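Local coordinates for uncharacterized protein (Enterococcus faecalis, PDB 4OBI) that is of unknown function but binds zinc through a small, mainly beta NusG domain II-like module, part of a protein predicted to be membrane-anchored, at residues A[14-19]-A[24-29]; A[56-61]-A[80-85]; A[69-72]-A[78-81]. All coordinates share one frame; numbering follows the deposited sequence.

Interaction 1 (A[14-19]-A[24-29])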
loop_
_atom_site.group_PDB
_atom_site.type_symbol
_atom_site.label_atom_id
_atom_site.label_comp_id
_atom_site.label_asym_id
_atom_site.label_seq_id
_atom_site.Cartn_x
_atom_site.Cartn_y
_atom_site.Cartn_z
ATOM N N ALA A 14 -3.339 2.252 7.286
ATOM C CA ALA A 14 -2.290 1.681 6.445
ATOM C C ALA A 14 -1.163 2.685 6.285
ATOM O O ALA A 14 -1.407 3.856 6.000
ATOM C CB ALA A 14 -2.841 1.300 5.081
ATOM N N VAL A 15 0.067 2.220 6.469
ATOM C CA VAL A 15 1.249 3.062 6.402
ATOM C C VAL A 15 2.059 2.696 5.159
ATOM O O VAL A 15 2.514 1.558 5.009
ATOM C CB VAL A 15 2.120 2.853 7.666
ATOM C CG1 VAL A 15 3.382 3.706 7.618
ATOM C CG2 VAL A 15 1.290 3.128 8.919
ATOM N N LEU A 16 2.243 3.675 4.279
ATOM C CA LEU A 16 3.000 3.508 3.050
ATOM C C LEU A 16 4.379 4.121 3.221
ATOM O O LEU A 16 4.503 5.310 3.503
ATOM C CB LEU A 16 2.267 4.189 1.889
ATOM C CG LEU A 16 3.001 4.286 0.548
ATOM C CD1 LEU A 16 3.310 2.904 0.005
ATOM C CD2 LEU A 16 2.175 5.084 -0.446
ATOM N N LYS A 17 5.408 3.293 3.052
ATOM C CA LYS A 17 6.786 3.701 3.234
ATOM C C LYS A 17 7.537 3.379 1.955
ATOM O O LYS A 17 7.383 2.279 1.407
ATOM C CB LYS A 17 7.402 2.931 4.400
ATOM C CG LYS A 17 8.864 3.243 4.655
ATOM C CD LYS A 17 9.340 2.661 5.979
ATOM C CE LYS A 17 9.458 1.148 5.928
ATOM N NZ LYS A 17 9.938 0.589 7.228
ATOM N N VAL A 18 8.313 4.345 1.468
ATOM C CA VAL A 18 9.165 4.140 0.297
ATOM C C VAL A 18 10.539 4.722 0.592
ATOM O O VAL A 18 10.648 5.840 1.102
ATOM C CB VAL A 18 8.616 4.833 -0.970
ATOM C CG1 VAL A 18 9.465 4.471 -2.190
ATOM C CG2 VAL A 18 7.166 4.463 -1.195
ATOM N N ASP A 19 11.582 3.961 0.274
ATOM C CA ASP A 19 12.951 4.379 0.533
ATOM C C ASP A 19 13.099 4.878 1.966
ATOM O O ASP A 19 13.748 5.903 2.220
ATOM C CB ASP A 19 13.388 5.464 -0.460
ATOM C CG ASP A 19 13.412 4.969 -1.901
ATOM O OD1 ASP A 19 13.715 3.776 -2.121
ATOM O OD2 ASP A 19 13.143 5.780 -2.815
ATOM N N LYS A 24 2.712 8.379 3.292
ATOM C CA LYS A 24 1.258 8.483 3.394
ATOM C C LYS A 24 0.726 7.532 4.481
ATOM O O LYS A 24 1.218 6.420 4.629
ATOM C CB LYS A 24 0.630 8.120 2.039
ATOM C CG LYS A 24 -0.726 8.737 1.760
ATOM C CD LYS A 24 -0.619 10.202 1.375
ATOM C CE LYS A 24 -1.911 10.705 0.746
ATOM N NZ LYS A 24 -3.107 10.452 1.600
ATOM N N VAL A 25 -0.275 7.978 5.233
ATOM C CA VAL A 25 -1.023 7.101 6.128
ATOM C C VAL A 25 -2.486 7.169 5.691
ATOM O O VAL A 25 -3.052 8.257 5.629
ATOM C CB VAL A 25 -0.890 7.520 7.604
ATOM C CG1 VAL A 25 -1.735 6.618 8.502
ATOM C CG2 VAL A 25 0.569 7.480 8.047
ATOM N N PHE A 26 -3.065 6.014 5.367
ATOM C CA PHE A 26 -4.450 5.926 4.895
ATOM C C PHE A 26 -5.340 5.391 6.011
ATOM O O PHE A 26 -5.053 4.346 6.599
ATOM C CB PHE A 26 -4.573 4.972 3.697
ATOM C CG PHE A 26 -3.641 5.273 2.550
ATOM C CD1 PHE A 26 -4.032 6.115 1.513
ATOM C CD2 PHE A 26 -2.393 4.681 2.478
ATOM C CE1 PHE A 26 -3.188 6.379 0.447
ATOM C CE2 PHE A 26 -1.546 4.939 1.413
ATOM C CZ PHE A 26 -1.940 5.786 0.397
ATOM N N ASP A 27 -6.431 6.097 6.279
ATOM C CA ASP A 27 -7.400 5.627 7.253
ATOM C C ASP A 27 -8.208 4.507 6.606
ATOM O O ASP A 27 -8.636 4.615 5.460
ATOM C CB ASP A 27 -8.292 6.769 7.725
ATOM C CG ASP A 27 -7.528 7.803 8.534
ATOM O OD1 ASP A 27 -6.698 7.399 9.381
ATOM O OD2 ASP A 27 -7.753 9.013 8.321
ATOM N N LEU A 28 -8.369 3.406 7.328
ATOM C CA LEU A 28 -9.095 2.257 6.806
ATOM C C LEU A 28 -10.459 2.195 7.483
ATOM O O LEU A 28 -10.594 1.638 8.564
ATOM C CB LEU A 28 -8.296 0.970 7.034
ATOM C CG LEU A 28 -6.970 0.864 6.269
ATOM C CD1 LEU A 28 -6.302 -0.480 6.549
ATOM C CD2 LEU A 28 -7.163 1.062 4.773
ATOM N N LYS A 29 -11.456 2.806 6.848
ATOM C CA LYS A 29 -12.806 2.896 7.399
ATOM C C LYS A 29 -13.755 1.987 6.622
ATOM O O LYS A 29 -13.808 2.053 5.397
ATOM C CB LYS A 29 -13.297 4.343 7.339
#
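A14 and F26 face each other as a hydrogen-bonded antiparallel pair: A14 N donates to F26 O at 2.8 Å, and the return bond from F26 N to A14 O is equally short. Both are close to straight, with N-H...O angles of 163° and 165°, and each donor lies in the plane of the carbonyl it meets. L16 with K24 forms the next hydrogen-bonded pair, through L16 N to K24 O at 3.0 Å. Between them V15 and V25 make a non-hydrogen-bonded pair, with a CA-H...O contact from V25 CA to A14 O at 3.3 Å.

On the face that carries A14, L16, K24 and F26, the F26 ring offers its edge to L16, with CE2 3.9 Å from L16 CB. K24 CG rests over one face of that ring. A chi1 of -53° sets the phenyl group beside its own backbone N, from where CE2 reaches back to L16. L28 CD1 extends the apolar patch to A14 CB at 4.2 Å. Beyond this shell, I56 of strand 55-61 covers A14 and F26, and Y37 of strand 34-40 touches L16 and K24. The arrangement is a beta hairpin, strands 12-18 and 21-28, at one edge of the four-stranded antiparallel sheet.

Interaction 2 (A[56-61]-A[80-85]). With ZN (zinc ion), chain C.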
loop_
_atom_site.group_PDB
_atom_site.type_symbol
_atom_site.label_atom_id
_atom_site.label_comp_id
_atom_site.label_asym_id
_atom_site.label_seq_id
_atom_site.Cartn_x
_atom_site.Cartn_y
_atom_site.Cartn_z
ATOM N N ILE A 56 -6.773 -2.356 1.551
ATOM C CA ILE A 56 -5.804 -1.677 0.721
ATOM C C ILE A 56 -4.973 -2.684 -0.068
ATOM O O ILE A 56 -4.698 -3.784 0.410
ATOM C CB ILE A 56 -4.894 -0.770 1.582
ATOM C CG1 ILE A 56 -4.000 0.101 0.696
ATOM C CG2 ILE A 56 -4.072 -1.584 2.570
ATOM C CD1 ILE A 56 -3.339 1.246 1.436
ATOM N N ARG A 57 -4.595 -2.301 -1.282
ATOM C CA ARG A 57 -3.703 -3.123 -2.105
ATOM C C ARG A 57 -2.873 -2.269 -3.035
ATOM O O ARG A 57 -3.111 -1.069 -3.175
ATOM C CB ARG A 57 -4.515 -4.124 -2.933
ATOM C CG ARG A 57 -5.380 -3.501 -4.028
ATOM C CD ARG A 57 -5.958 -4.555 -4.963
ATOM N NE ARG A 57 -6.861 -3.974 -5.951
ATOM C CZ ARG A 57 -7.589 -4.679 -6.817
ATOM N NH1 ARG A 57 -7.507 -6.006 -6.844
ATOM N NH2 ARG A 57 -8.406 -4.055 -7.663
ATOM N N VAL A 58 -1.887 -2.906 -3.658
ATOM C CA VAL A 58 -1.241 -2.354 -4.839
ATOM C C VAL A 58 -1.983 -2.938 -6.037
ATOM O O VAL A 58 -1.984 -4.151 -6.244
ATOM C CB VAL A 58 0.258 -2.694 -4.896
ATOM C CG1 VAL A 58 0.872 -2.156 -6.184
ATOM C CG2 VAL A 58 0.978 -2.125 -3.676
ATOM N N LYS A 59 -2.655 -2.070 -6.785
ATOM C CA LYS A 59 -3.480 -2.472 -7.925
ATOM C C LYS A 59 -2.649 -2.774 -9.170
ATOM O O LYS A 59 -3.000 -3.634 -9.979
ATOM C CB LYS A 59 -4.481 -1.359 -8.254
ATOM C CG LYS A 59 -5.440 -1.704 -9.378
ATOM C CD LYS A 59 -6.505 -0.639 -9.537
ATOM C CE LYS A 59 -7.380 -0.930 -10.739
ATOM N NZ LYS A 59 -8.425 0.116 -10.879
ATOM N N GLU A 60 -1.553 -2.043 -9.321
ATOM C CA GLU A 60 -0.787 -2.040 -10.545
ATOM C C GLU A 60 0.624 -1.578 -10.210
ATOM O O GLU A 60 0.811 -0.770 -9.295
ATOM C CB GLU A 60 -1.457 -1.090 -11.554
ATOM C CG GLU A 60 -0.812 -1.026 -12.927
ATOM C CD GLU A 60 -1.472 0.004 -13.836
ATOM O OE1 GLU A 60 -2.717 0.109 -13.824
ATOM O OE2 GLU A 60 -0.740 0.699 -14.577
ATOM N N ALA A 61 1.613 -2.093 -10.940
ATOM C CA ALA A 61 3.013 -1.695 -10.760
ATOM C C ALA A 61 3.850 -2.095 -11.971
ATOM O O ALA A 61 3.379 -2.857 -12.812
ATOM C CB ALA A 61 3.582 -2.332 -9.502
ATOM N N THR A 80 1.095 -10.056 6.997
ATOM C CA THR A 80 2.385 -9.787 6.353
ATOM C C THR A 80 2.252 -8.521 5.506
ATOM O O THR A 80 1.317 -8.411 4.709
ATOM C CB THR A 80 2.826 -10.963 5.457
ATOM O OG1 THR A 80 2.852 -12.174 6.224
ATOM C CG2 THR A 80 4.216 -10.711 4.888
ATOM N N PRO A 81 3.164 -7.546 5.694
ATOM C CA PRO A 81 3.094 -6.296 4.920
ATOM C C PRO A 81 3.137 -6.538 3.418
ATOM O O PRO A 81 3.761 -7.505 2.983
ATOM C CB PRO A 81 4.357 -5.544 5.356
ATOM C CG PRO A 81 4.661 -6.077 6.708
ATOM C CD PRO A 81 4.248 -7.515 6.693
ATOM N N ILE A 82 2.465 -5.690 2.640
ATOM C CA ILE A 82 2.664 -5.670 1.193
ATOM C C ILE A 82 4.047 -5.097 0.957
ATOM O O ILE A 82 4.387 -4.044 1.488
ATOM C CB ILE A 82 1.637 -4.800 0.458
ATOM C CG1 ILE A 82 0.232 -5.386 0.627
ATOM C CG2 ILE A 82 1.984 -4.699 -1.014
ATOM C CD1 ILE A 82 -0.898 -4.407 0.351
ATOM N N ALA A 83 4.845 -5.813 0.184
ATOM C CA ALA A 83 6.198 -5.383 -0.087
ATOM C C ALA A 83 6.504 -5.419 -1.581
ATOM O O ALA A 83 6.297 -6.444 -2.249
ATOM C CB ALA A 83 7.180 -6.250 0.682
ATOM N N CYS A 84 6.998 -4.290 -2.089
ATOM C CA CYS A 84 7.630 -4.237 -3.395
ATOM C C CYS A 84 9.106 -4.017 -3.171
ATOM O O CYS A 84 9.583 -2.880 -3.085
ATOM C CB CYS A 84 7.038 -3.127 -4.252
ATOM S SG CYS A 84 7.734 -3.084 -5.915
ATOM N N LEU A 85 9.840 -5.109 -3.049
ATOM C CA LEU A 85 11.255 -5.004 -2.752
ATOM C C LEU A 85 12.073 -4.261 -3.834
ATOM O O LEU A 85 12.936 -3.460 -3.486
ATOM C CB LEU A 85 11.850 -6.377 -2.429
ATOM C CG LEU A 85 11.226 -7.101 -1.229
ATOM C CD1 LEU A 85 11.878 -8.466 -1.056
ATOM C CD2 LEU A 85 11.329 -6.265 0.038
HETATM ZN ZN ZN C . 6.733 -4.889 -6.882
HETATM O O HOH W 1 7.567 -6.590 -6.309
#
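V58 and I82 meet through one methyl each, V58 CG2 and I82 CG2, 3.8 Å apart, and the two side chains run at a slant to one another. Both CB atoms are directed at the opposing segment, so the branches meet between the backbones. The remaining arm of I82 takes a different course: with CG1 beside its own backbone N (chi1 -64°) it reaches across to strand 55-61, and its end, CD1, lies against the main chain, 3.9 Å from both I56 O and R57 CA. I82 thus spans I56 to V58.

The evidence that this is packing between layers is geometric. The axes of strands 56-61 and 82-84 come no nearer than 8.5 Å, well beyond the spacing of hydrogen-bonded neighbours, and their directions differ by 34°. I91 of strand 89-95 and D68 and V69 of helix 67-71 also touch V58, while I74 adjoins I56 and I82.

Two residues after I82, C84 also points its CB inward, and its SG, anti to the backbone N, binds the zinc ion at 2.3 Å. A water at 2.0 Å from the metal is a further ligand; C63 and D68 supply the other two. The apolar contact therefore joins the two sheets of the NusG domain II-like fold directly beside a four-ligand zinc site made of two cysteines, one aspartate and a water.

Interaction 3 (A[69-72]-A[78-81])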
loop_
_atom_site.group_PDB
_atom_site.type_symbol
_atom_site.label_atom_id
_atom_site.label_comp_id
_atom_site.label_asym_id
_atom_site.label_seq_id
_atom_site.Cartn_x
_atom_site.Cartn_y
_atom_site.Cartn_z
ATOM N N VAL A 69 1.585 -6.642 -6.332
ATOM C CA VAL A 69 0.296 -6.735 -7.027
ATOM C C VAL A 69 -0.371 -8.098 -6.783
ATOM O O VAL A 69 -1.580 -8.182 -6.505
ATOM C CB VAL A 69 0.464 -6.472 -8.546
ATOM C CG1 VAL A 69 -0.832 -6.709 -9.301
ATOM C CG2 VAL A 69 0.937 -5.054 -8.790
ATOM N N ARG A 70 0.414 -9.168 -6.881
ATOM C CA ARG A 70 -0.132 -10.520 -6.777
ATOM C C ARG A 70 -0.592 -10.856 -5.350
ATOM O O ARG A 70 -1.478 -11.684 -5.170
ATOM C CB ARG A 70 0.888 -11.538 -7.279
ATOM C CG ARG A 70 1.139 -11.428 -8.783
ATOM C CD ARG A 70 2.545 -11.860 -9.140
ATOM N NE ARG A 70 2.771 -13.252 -8.766
ATOM C CZ ARG A 70 3.964 -13.826 -8.681
ATOM N NH1 ARG A 70 5.074 -13.137 -8.939
ATOM N NH2 ARG A 70 4.050 -15.098 -8.325
ATOM N N ARG A 71 0.007 -10.194 -4.359
ATOM C CA ARG A 71 -0.378 -10.323 -2.945
ATOM C C ARG A 71 -1.831 -9.901 -2.678
ATOM O O ARG A 71 -2.503 -10.501 -1.845
ATOM C CB ARG A 71 0.603 -9.506 -2.083
ATOM C CG ARG A 71 0.251 -9.382 -0.601
ATOM C CD ARG A 71 0.748 -10.574 0.193
ATOM N NE ARG A 71 0.602 -10.339 1.629
ATOM C CZ ARG A 71 -0.520 -10.522 2.320
ATOM N NH1 ARG A 71 -1.638 -10.942 1.720
ATOM N NH2 ARG A 71 -0.524 -10.286 3.630
ATOM N N GLY A 72 -2.316 -8.883 -3.387
ATOM C CA GLY A 72 -3.690 -8.430 -3.234
ATOM C C GLY A 72 -3.946 -7.687 -1.932
ATOM O O GLY A 72 -3.035 -7.096 -1.360
ATOM N N GLY A 78 -1.944 -7.687 11.854
ATOM C CA GLY A 78 -1.035 -8.834 11.894
ATOM C C GLY A 78 -0.588 -9.364 10.543
ATOM O O GLY A 78 0.315 -10.205 10.475
ATOM N N GLU A 79 -1.224 -8.914 9.461
ATOM C CA GLU A 79 -0.954 -9.488 8.140
ATOM C C GLU A 79 0.438 -9.117 7.667
ATOM O O GLU A 79 0.898 -8.008 7.909
ATOM C CB GLU A 79 -1.969 -9.008 7.114
ATOM C CG GLU A 79 -3.376 -9.448 7.445
ATOM C CD GLU A 79 -4.333 -9.293 6.289
ATOM O OE1 GLU A 79 -4.255 -10.115 5.349
ATOM O OE2 GLU A 79 -5.194 -8.385 6.354
ATOM N N THR A 80 1.095 -10.056 6.997
ATOM C CA THR A 80 2.385 -9.787 6.353
ATOM C C THR A 80 2.252 -8.521 5.506
ATOM O O THR A 80 1.317 -8.411 4.709
ATOM C CB THR A 80 2.826 -10.963 5.457
ATOM O OG1 THR A 80 2.852 -12.174 6.224
ATOM C CG2 THR A 80 4.216 -10.711 4.888
ATOM N N PRO A 81 3.164 -7.546 5.694
ATOM C CA PRO A 81 3.094 -6.296 4.920
ATOM C C PRO A 81 3.137 -6.538 3.418
ATOM O O PRO A 81 3.761 -7.505 2.983
ATOM C CB PRO A 81 4.357 -5.544 5.356
ATOM C CG PRO A 81 4.661 -6.077 6.708
ATOM C CD PRO A 81 4.248 -7.515 6.693
HETATM O O HOH W 2 -2.506 -12.216 5.208
#
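The R71 guanidinium meets the loop with its edge: T80 O and E79 CB lie at the rim near its plane, while P81 O stands obliquely to it, 4.5 Å from NE. This is a side-chain-to-backbone tie between the end of helix 67-71 and the loop leading into strand 82-84 of the NusG domain II-like fold. Its one direct hydrogen bond runs from R71 NH2 to T80 O at 2.8 Å. The acceptor is tilted 23° out of the guanidinium plane, yet the donor sits in the plane of the T80 carbonyl and on a lone pair; with an N-H...O angle of 145° the bond is noticeably bent.

R71 reaches the loop by leaving the helix with CG anti to the backbone N and then turning at chi2, 85°. G72 is the first residue to leave helical geometry, with a positive phi that favours glycine. The carboxylate of E79 is not in a salt bridge with R71: NH2 and OE1 are 4.1 Å apart. Its other oxygen, OE2, accepts from the backbone N atoms of S75 and K76, which ties the glutamate to the preceding part of the same loop. A water joins the opposite charges, donating to E79 OE1 at 2.7 Å and accepting from R71 NH2 at 3.2 Å.

In the fold
Along the chain, interaction 1 closes before interactions 2 and 3 open, and the latter two end on the same stretch, sharing T80 and P81. Strands 12-18, 21-28 and 82-84 belong to one four-stranded sheet, with 21-28 and 82-84 at its outer edges, while 55-61 edges the three-stranded sheet. The centres of interactions 1 and 2 are about 11 Å apart, and I56 connects them, its CD1 lying 3.7 Å from both A14 CB and F26 CD2. Interactions 2 and 3 are closer, about 6 Å between centres, and V69 packs on 59-61. Interactions 1 and 3 do not touch. Strand 55-61 thus links the hairpin to the zinc-side helix and loop.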